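DNA ligase (Aquifex aeolicus, PDB 3QWU) is a putative ATP-dependent DNA ligase that binds adenosine and calcium and probably joins nucleic acid ends through an adenylated enzyme intermediate. Local coordinates at residues D126-E137 against D151-K162. Numbering follows the deposited sequence.
Sequences DLVICAEVAGPE and DVQLFVFDFMKK. With ADN (adenosine), chain C.
Phe157 swings CG between its own backbone N and carbonyl carbon (chi1 59°), which lays the ring across the backbone of Cys130 and Ala131; Glu132, with CG anti to its N (chi1 -158°) and the chain bent at chi2, reaches the same adenosine. Cys130 O sits over the centre of one ring face, 3.7 Å above the plane, and Phe157 CE2 comes within 3.3 Å of Ala131 C. The opposite face takes the adenine base, with Phe157 CD1 3.4 Å from C2 of the adenosine. Glu132 OE1 accepts a 2.6 Å hydrogen bond from the ribose O2', while its OE2 is held by Gly83 N. An alanine in place of Phe157 would probably leave the base without the ring face it lies against and bare the peptide behind it.

The ring starts from a classic beta bulge, in which Phe157 and Asp158 both face Cys130: Cys130 O accepts from both Phe157 N (2.9 Å, in the carbonyl plane) and Asp158 N (3.0 Å, tilted from it). The second residue of the bulge, Asp158, sends its carboxylate away from Cys130 to Tyr54, Lys173, Lys219 and Arg227. Cys130 SG packs instead on Met160, 3.7 Å from CG. On the other side of the sheet the side chains of Ile129 and Val156 cross at about a right angle, Ile129 CG2 3.6 Å from Val156 CG2, and helix 119-123 covers Ile129 and Phe159. The two strands form an antiparallel hairpin at one side of a four-stranded sheet and supply Phe157 and Glu132 to the adenosine pocket, as in the nucleotidyltransferase domain of ATP-dependent ligases.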
ATOM      1  N   ASP A 126      28.481  26.928  19.445  1.00 45.54           N
ATOM      2  CA  ASP A 126      28.592  26.142  18.207  1.00 46.28           C
ATOM      3  C   ASP A 126      27.707  24.841  18.174  1.00 43.85           C
ATOM      4  O   ASP A 126      27.363  24.316  17.104  1.00 42.29           O
ATOM      5  CB  ASP A 126      30.088  25.795  17.954  1.00 48.06           C
ATOM      6  CG  ASP A 126      30.785  25.105  19.191  1.00 52.07           C
ATOM      7  OD1 ASP A 126      30.783  25.677  20.350  1.00 54.63           O
ATOM      8  OD2 ASP A 126      31.343  23.994  18.989  1.00 53.67           O
ATOM      9  N   LEU A 127      27.358  24.323  19.343  1.00 41.75           N
ATOM     10  CA  LEU A 127      26.635  23.052  19.416  1.00 39.22           C
ATOM     11  C   LEU A 127      25.167  23.139  18.901  1.00 38.68           C
ATOM     12  O   LEU A 127      24.429  24.159  19.053  1.00 37.19           O
ATOM     13  CB  LEU A 127      26.678  22.513  20.840  1.00 38.12           C
ATOM     14  CG  LEU A 127      28.048  22.074  21.352  1.00 39.24           C
ATOM     15  CD1 LEU A 127      27.889  21.468  22.734  1.00 38.43           C
ATOM     16  CD2 LEU A 127      28.746  21.127  20.400  1.00 35.16           C
ATOM     17  N   VAL A 128      24.782  22.068  18.216  1.00 38.03           N
ATOM     18  CA  VAL A 128      23.388  21.819  17.908  1.00 37.03           C
ATOM     19  C   VAL A 128      23.002  20.536  18.610  1.00 36.50           C
ATOM     20  O   VAL A 128      23.692  19.497  18.454  1.00 35.04           O
ATOM     21  CB  VAL A 128      23.166  21.615  16.435  1.00 39.01           C
ATOM     22  CG1 VAL A 128      21.680  21.426  16.199  1.00 37.22           C
ATOM     23  CG2 VAL A 128      23.849  22.779  15.580  1.00 35.69           C
ATOM     24  N   ILE A 129      21.930  20.602  19.419  1.00 35.46           N
ATOM     25  CA  ILE A 129      21.565  19.443  20.229  1.00 34.00           C
ATOM     26  C   ILE A 129      20.550  18.688  19.432  1.00 33.02           C
ATOM     27  O   ILE A 129      19.550  19.257  19.041  1.00 32.89           O
ATOM     28  CB  ILE A 129      20.916  19.840  21.580  1.00 34.06           C
ATOM     29  CG1 ILE A 129      21.834  20.764  22.362  1.00 33.75           C
ATOM     30  CG2 ILE A 129      20.553  18.604  22.400  1.00 32.28           C
ATOM     31  CD1 ILE A 129      21.149  21.435  23.547  1.00 32.58           C
ATOM     32  N   CYS A 130      20.809  17.407  19.198  1.00 33.26           N
ATOM     33  CA  CYS A 130      19.883  16.539  18.501  1.00 33.38           C
ATOM     34  C   CYS A 130      19.193  15.651  19.570  1.00 32.67           C
ATOM     35  O   CYS A 130      19.843  14.854  20.246  1.00 31.42           O
ATOM     36  CB  CYS A 130      20.631  15.688  17.481  1.00 33.35           C
ATOM     37  SG  CYS A 130      21.439  16.631  16.193  1.00 37.55           S
ATOM     38  N   ALA A 131      17.879  15.810  19.681  1.00 32.24           N
ATOM     39  CA  ALA A 131      17.077  15.133  20.690  1.00 32.48           C
ATOM     40  C   ALA A 131      15.720  14.717  20.149  1.00 31.91           C
ATOM     41  O   ALA A 131      15.178  15.339  19.227  1.00 31.11           O
ATOM     42  CB  ALA A 131      16.867  16.043  21.913  1.00 32.74           C
ATOM     43  N   GLU A 132      15.183  13.678  20.766  1.00 32.04           N
ATOM     44  CA  GLU A 132      13.797  13.254  20.555  1.00 31.66           C
ATOM     45  C   GLU A 132      12.930  13.889  21.623  1.00 32.07           C
ATOM     46  O   GLU A 132      13.249  13.780  22.809  1.00 31.56           O
ATOM     47  CB  GLU A 132      13.691  11.747  20.705  1.00 31.09           C
ATOM     48  CG  GLU A 132      12.473  11.138  20.011  1.00 34.59           C
ATOM     49  CD  GLU A 132      12.583  11.119  18.474  1.00 35.03           C
ATOM     50  OE1 GLU A 132      13.621  11.584  17.979  1.00 33.84           O
ATOM     51  OE2 GLU A 132      11.640  10.650  17.790  1.00 32.42           O
ATOM     52  N   VAL A 133      11.843  14.556  21.209  1.00 31.75           N
ATOM     53  CA  VAL A 133      10.790  14.967  22.117  1.00 31.09           C
ATOM     54  C   VAL A 133       9.642  13.942  22.080  1.00 31.14           C
ATOM     55  O   VAL A 133       9.175  13.544  21.005  1.00 30.05           O
ATOM     56  CB  VAL A 133      10.245  16.318  21.735  1.00 31.98           C
ATOM     57  CG1 VAL A 133       9.196  16.749  22.736  1.00 30.28           C
ATOM     58  CG2 VAL A 133      11.350  17.337  21.692  1.00 32.19           C
ATOM     59  N   ALA A 134       9.155  13.540  23.254  1.00 31.63           N
ATOM     60  CA  ALA A 134       8.238  12.402  23.344  1.00 32.50           C
ATOM     61  C   ALA A 134       7.328  12.531  24.538  1.00 33.95           C
ATOM     62  O   ALA A 134       7.715  13.112  25.605  1.00 36.22           O
ATOM     63  CB  ALA A 134       9.020  11.071  23.403  1.00 31.50           C
ATOM     64  N   GLY A 135       6.140  11.968  24.393  1.00 34.35           N
ATOM     65  CA  GLY A 135       5.122  12.056  25.450  1.00 35.75           C
ATOM     66  C   GLY A 135       3.691  12.078  24.931  1.00 36.81           C
ATOM     67  O   GLY A 135       3.440  12.296  23.760  1.00 36.70           O
ATOM     68  N   PRO A 136       2.734  11.886  25.821  1.00 37.87           N
ATOM     69  CA  PRO A 136       1.386  11.741  25.317  1.00 39.00           C
ATOM     70  C   PRO A 136       0.751  13.086  24.955  1.00 39.77           C
ATOM     71  O   PRO A 136      -0.220  13.124  24.208  1.00 41.15           O
ATOM     72  CB  PRO A 136       0.647  11.132  26.494  1.00 39.50           C
ATOM     73  CG  PRO A 136       1.385  11.686  27.709  1.00 39.17           C
ATOM     74  CD  PRO A 136       2.818  11.760  27.280  1.00 37.87           C
ATOM     75  N   GLU A 137       1.284  14.182  25.472  1.00 39.38           N
ATOM     76  CA  GLU A 137       0.717  15.468  25.146  1.00 39.39           C
ATOM     77  C   GLU A 137       1.621  16.317  24.228  1.00 38.32           C
ATOM     78  O   GLU A 137       2.032  17.410  24.591  1.00 38.86           O
ATOM     79  CB  GLU A 137       0.401  16.188  26.449  1.00 40.64           C
ATOM     80  CG  GLU A 137      -0.522  15.396  27.327  1.00 42.05           C
ATOM     81  CD  GLU A 137      -0.695  16.017  28.698  1.00 45.70           C
ATOM     82  OE1 GLU A 137      -0.334  17.197  28.919  1.00 47.11           O
ATOM     83  OE2 GLU A 137      -1.193  15.309  29.573  1.00 50.93           O
ATOM     84  N   ASP A 151       2.649  15.275  29.686  1.00 44.92           N
ATOM     85  CA  ASP A 151       3.346  16.403  29.069  1.00 43.30           C
ATOM     86  C   ASP A 151       4.304  15.826  28.022  1.00 40.69           C
ATOM     87  O   ASP A 151       3.893  14.972  27.243  1.00 39.32           O
ATOM     88  CB  ASP A 151       4.057  17.236  30.155  1.00 43.90           C
ATOM     89  CG  ASP A 151       4.398  18.648  29.700  1.00 44.85           C
ATOM     90  OD1 ASP A 151       3.829  19.151  28.695  1.00 47.14           O
ATOM     91  OD2 ASP A 151       5.227  19.279  30.381  1.00 43.47           O
ATOM     92  N   VAL A 152       5.558  16.284  28.015  1.00 38.75           N
ATOM     93  CA  VAL A 152       6.572  15.832  27.084  1.00 36.31           C
ATOM     94  C   VAL A 152       7.900  15.953  27.785  1.00 35.85           C
ATOM     95  O   VAL A 152       8.046  16.698  28.769  1.00 35.66           O
ATOM     96  CB  VAL A 152       6.643  16.724  25.840  1.00 36.39           C
ATOM     97  CG1 VAL A 152       5.637  16.300  24.851  1.00 36.22           C
ATOM     98  CG2 VAL A 152       6.411  18.163  26.239  1.00 36.20           C
ATOM     99  N   GLN A 153       8.882  15.237  27.231  1.00 34.43           N
ATOM    100  CA  GLN A 153      10.214  15.107  27.796  1.00 33.30           C
ATOM    101  C   GLN A 153      11.125  15.016  26.597  1.00 32.25           C
ATOM    102  O   GLN A 153      10.681  14.670  25.506  1.00 31.03           O
ATOM    103  CB  GLN A 153      10.345  13.844  28.645  1.00 32.63           C
ATOM    104  CG  GLN A 153       9.859  14.011  30.089  1.00 35.98           C
ATOM    105  CD  GLN A 153      10.031  12.721  30.909  1.00 37.51           C
ATOM    106  OE1 GLN A 153      11.027  12.015  30.748  1.00 39.80           O
ATOM    107  NE2 GLN A 153       9.035  12.393  31.757  1.00 38.44           N
ATOM    108  N   LEU A 154      12.390  15.323  26.823  1.00 31.17           N
ATOM    109  CA  LEU A 154      13.320  15.460  25.763  1.00 31.53           C
ATOM    110  C   LEU A 154      14.490  14.552  26.080  1.00 30.73           C
ATOM    111  O   LEU A 154      14.874  14.431  27.203  1.00 32.28           O
ATOM    112  CB  LEU A 154      13.687  16.912  25.641  1.00 32.41           C
ATOM    113  CG  LEU A 154      14.799  17.299  24.711  1.00 33.01           C
ATOM    114  CD1 LEU A 154      14.579  18.733  24.276  1.00 33.56           C
ATOM    115  CD2 LEU A 154      16.080  17.096  25.473  1.00 34.39           C
ATOM    116  N   PHE A 155      15.005  13.881  25.072  1.00 29.51           N
ATOM    117  CA  PHE A 155      16.097  12.976  25.217  1.00 29.43           C
ATOM    118  C   PHE A 155      17.146  13.206  24.144  1.00 29.95           C
ATOM    119  O   PHE A 155      16.904  12.897  22.981  1.00 29.59           O
ATOM    120  CB  PHE A 155      15.553  11.556  25.124  1.00 30.17           C
ATOM    121  CG  PHE A 155      14.543  11.206  26.221  1.00 29.74           C
ATOM    122  CD1 PHE A 155      14.954  10.797  27.456  1.00 33.20           C
ATOM    123  CD2 PHE A 155      13.199  11.298  25.998  1.00 32.14           C
ATOM    124  CE1 PHE A 155      14.002  10.475  28.493  1.00 32.17           C
ATOM    125  CE2 PHE A 155      12.270  10.965  27.022  1.00 31.29           C
ATOM    126  CZ  PHE A 155      12.704  10.596  28.264  1.00 27.39           C
ATOM    127  N   VAL A 156      18.294  13.780  24.532  1.00 30.00           N
ATOM    128  CA  VAL A 156      19.428  13.953  23.650  1.00 30.36           C
ATOM    129  C   VAL A 156      20.003  12.590  23.169  1.00 30.37           C
ATOM    130  O   VAL A 156      20.136  11.643  23.953  1.00 30.48           O
ATOM    131  CB  VAL A 156      20.590  14.746  24.387  1.00 31.85           C
ATOM    132  CG1 VAL A 156      21.822  14.911  23.450  1.00 31.70           C
ATOM    133  CG2 VAL A 156      20.110  16.081  24.902  1.00 29.94           C
ATOM    134  N   PHE A 157      20.275  12.491  21.866  1.00 29.25           N
ATOM    135  CA  PHE A 157      20.933  11.337  21.264  1.00 28.33           C
ATOM    136  C   PHE A 157      22.103  11.731  20.354  1.00 29.49           C
ATOM    137  O   PHE A 157      22.874  10.856  19.890  1.00 30.10           O
ATOM    138  CB  PHE A 157      19.916  10.482  20.476  1.00 27.51           C
ATOM    139  CG  PHE A 157      19.203  11.210  19.370  1.00 28.54           C
ATOM    140  CD1 PHE A 157      19.841  11.561  18.214  1.00 28.46           C
ATOM    141  CD2 PHE A 157      17.873  11.564  19.495  1.00 30.13           C
ATOM    142  CE1 PHE A 157      19.120  12.277  17.211  1.00 32.08           C
ATOM    143  CE2 PHE A 157      17.207  12.270  18.502  1.00 30.39           C
ATOM    144  CZ  PHE A 157      17.833  12.634  17.384  1.00 27.76           C
ATOM    145  N   ASP A 158      22.247  13.019  20.041  1.00 29.83           N
ATOM    146  CA  ASP A 158      23.399  13.436  19.223  1.00 31.63           C
ATOM    147  C   ASP A 158      23.739  14.928  19.425  1.00 32.08           C
ATOM    148  O   ASP A 158      22.920  15.705  19.953  1.00 31.12           O
ATOM    149  CB  ASP A 158      23.174  13.071  17.709  1.00 31.49           C
ATOM    150  CG  ASP A 158      23.663  11.615  17.332  1.00 35.13           C
ATOM    151  OD1 ASP A 158      24.796  11.223  17.757  1.00 35.90           O
ATOM    152  OD2 ASP A 158      22.926  10.881  16.601  1.00 32.48           O
ATOM    153  N   PHE A 159      24.965  15.293  19.066  1.00 32.68           N
ATOM    154  CA  PHE A 159      25.315  16.688  18.861  1.00 33.98           C
ATOM    155  C   PHE A 159      25.872  16.832  17.468  1.00 34.72           C
ATOM    156  O   PHE A 159      26.605  15.973  16.981  1.00 34.50           O
ATOM    157  CB  PHE A 159      26.386  17.185  19.833  1.00 35.46           C
ATOM    158  CG  PHE A 159      25.962  17.207  21.273  1.00 34.09           C
ATOM    159  CD1 PHE A 159      25.242  18.254  21.769  1.00 32.72           C
ATOM    160  CD2 PHE A 159      26.334  16.187  22.139  1.00 36.07           C
ATOM    161  CE1 PHE A 159      24.876  18.267  23.090  1.00 33.33           C
ATOM    162  CE2 PHE A 159      25.961  16.214  23.493  1.00 34.64           C
ATOM    163  CZ  PHE A 159      25.211  17.222  23.946  1.00 30.79           C
ATOM    164  N   MET A 160      25.468  17.903  16.817  1.00 35.49           N
ATOM    165  CA  MET A 160      26.036  18.318  15.587  1.00 36.83           C
ATOM    166  C   MET A 160      26.667  19.635  15.902  1.00 38.36           C
ATOM    167  O   MET A 160      26.627  20.058  17.049  1.00 38.33           O
ATOM    168  CB  MET A 160      24.946  18.420  14.536  1.00 37.16           C
ATOM    169  CG  MET A 160      24.454  17.039  14.110  1.00 35.47           C
ATOM    170  SD  MET A 160      23.132  17.032  12.890  1.00 38.02           S
ATOM    171  CE  MET A 160      23.960  17.571  11.371  1.00 39.39           C
ATOM    172  N   LYS A 161      27.236  20.283  14.896  1.00 40.20           N
ATOM    173  CA  LYS A 161      27.859  21.572  15.035  1.00 41.95           C
ATOM    174  C   LYS A 161      27.374  22.499  13.928  1.00 42.40           C
ATOM    175  O   LYS A 161      27.224  22.086  12.811  1.00 42.75           O
ATOM    176  CB  LYS A 161      29.405  21.407  14.920  1.00 44.25           C
ATOM    177  CG  LYS A 161      30.143  21.217  16.264  1.00 46.86           C
ATOM    178  CD  LYS A 161      31.684  20.963  16.154  1.00 50.75           C
ATOM    179  CE  LYS A 161      32.439  21.557  17.382  1.00 53.79           C
ATOM    180  NZ  LYS A 161      33.704  20.823  17.794  1.00 57.16           N
ATOM    181  N   LYS A 162      27.191  23.770  14.225  1.00 43.18           N
ATOM    182  CA  LYS A 162      26.854  24.738  13.190  1.00 45.41           C
ATOM    183  C   LYS A 162      27.824  24.659  12.000  1.00 46.40           C
ATOM    184  O   LYS A 162      29.054  24.554  12.181  1.00 46.78           O
ATOM    185  CB  LYS A 162      26.900  26.188  13.745  1.00 46.64           C
ATOM    186  CG  LYS A 162      25.610  26.643  14.463  1.00 46.14           C
ATOM    187  CD  LYS A 162      25.864  27.873  15.335  1.00 46.16           C
ATOM    188  CE  LYS A 162      24.673  28.192  16.256  1.00 46.64           C
ATOM    189  NZ  LYS A 162      25.058  29.151  17.323  1.00 45.29           N
TER
HETATM  190  O5' ADN C 501      15.571   8.292  11.602  1.00 52.75           O
HETATM  191  C5' ADN C 501      15.577   7.784  12.937  1.00 45.58           C
HETATM  192  C4' ADN C 501      14.862   8.764  13.858  1.00 45.03           C
HETATM  193  O4' ADN C 501      14.668   8.202  15.192  1.00 43.57           O
HETATM  194  C3' ADN C 501      15.689  10.028  14.051  1.00 44.17           C
HETATM  195  O3' ADN C 501      15.443  11.059  13.098  1.00 45.67           O
HETATM  196  C2' ADN C 501      15.368  10.463  15.477  1.00 42.47           C
HETATM  197  O2' ADN C 501      14.425  11.520  15.484  1.00 41.05           O
HETATM  198  C1' ADN C 501      14.786   9.242  16.185  1.00 41.97           C
HETATM  199  N9  ADN C 501      15.622   8.729  17.282  1.00 40.32           N
HETATM  200  C8  ADN C 501      15.123   8.276  18.456  1.00 41.58           C
HETATM  201  N7  ADN C 501      16.096   7.851  19.296  1.00 38.64           N
HETATM  202  C5  ADN C 501      17.254   8.016  18.605  1.00 37.66           C
HETATM  203  C6  ADN C 501      18.662   7.725  18.892  1.00 39.30           C
HETATM  204  N6  ADN C 501      18.961   7.190  20.110  1.00 37.84           N
HETATM  205  N1  ADN C 501      19.601   8.061  17.954  1.00 40.76           N
HETATM  206  C2  ADN C 501      19.234   8.589  16.751  1.00 40.06           C
HETATM  207  N3  ADN C 501      17.939   8.848  16.410  1.00 37.59           N
HETATM  208  C4  ADN C 501      16.944   8.599  17.290  1.00 38.96           C
HETATM  209  O   HOH W   1      24.091  26.672  19.321  1.00 52.05           O
HETATM  210  O   HOH W   2       2.287  19.469  26.170  1.00 36.82           O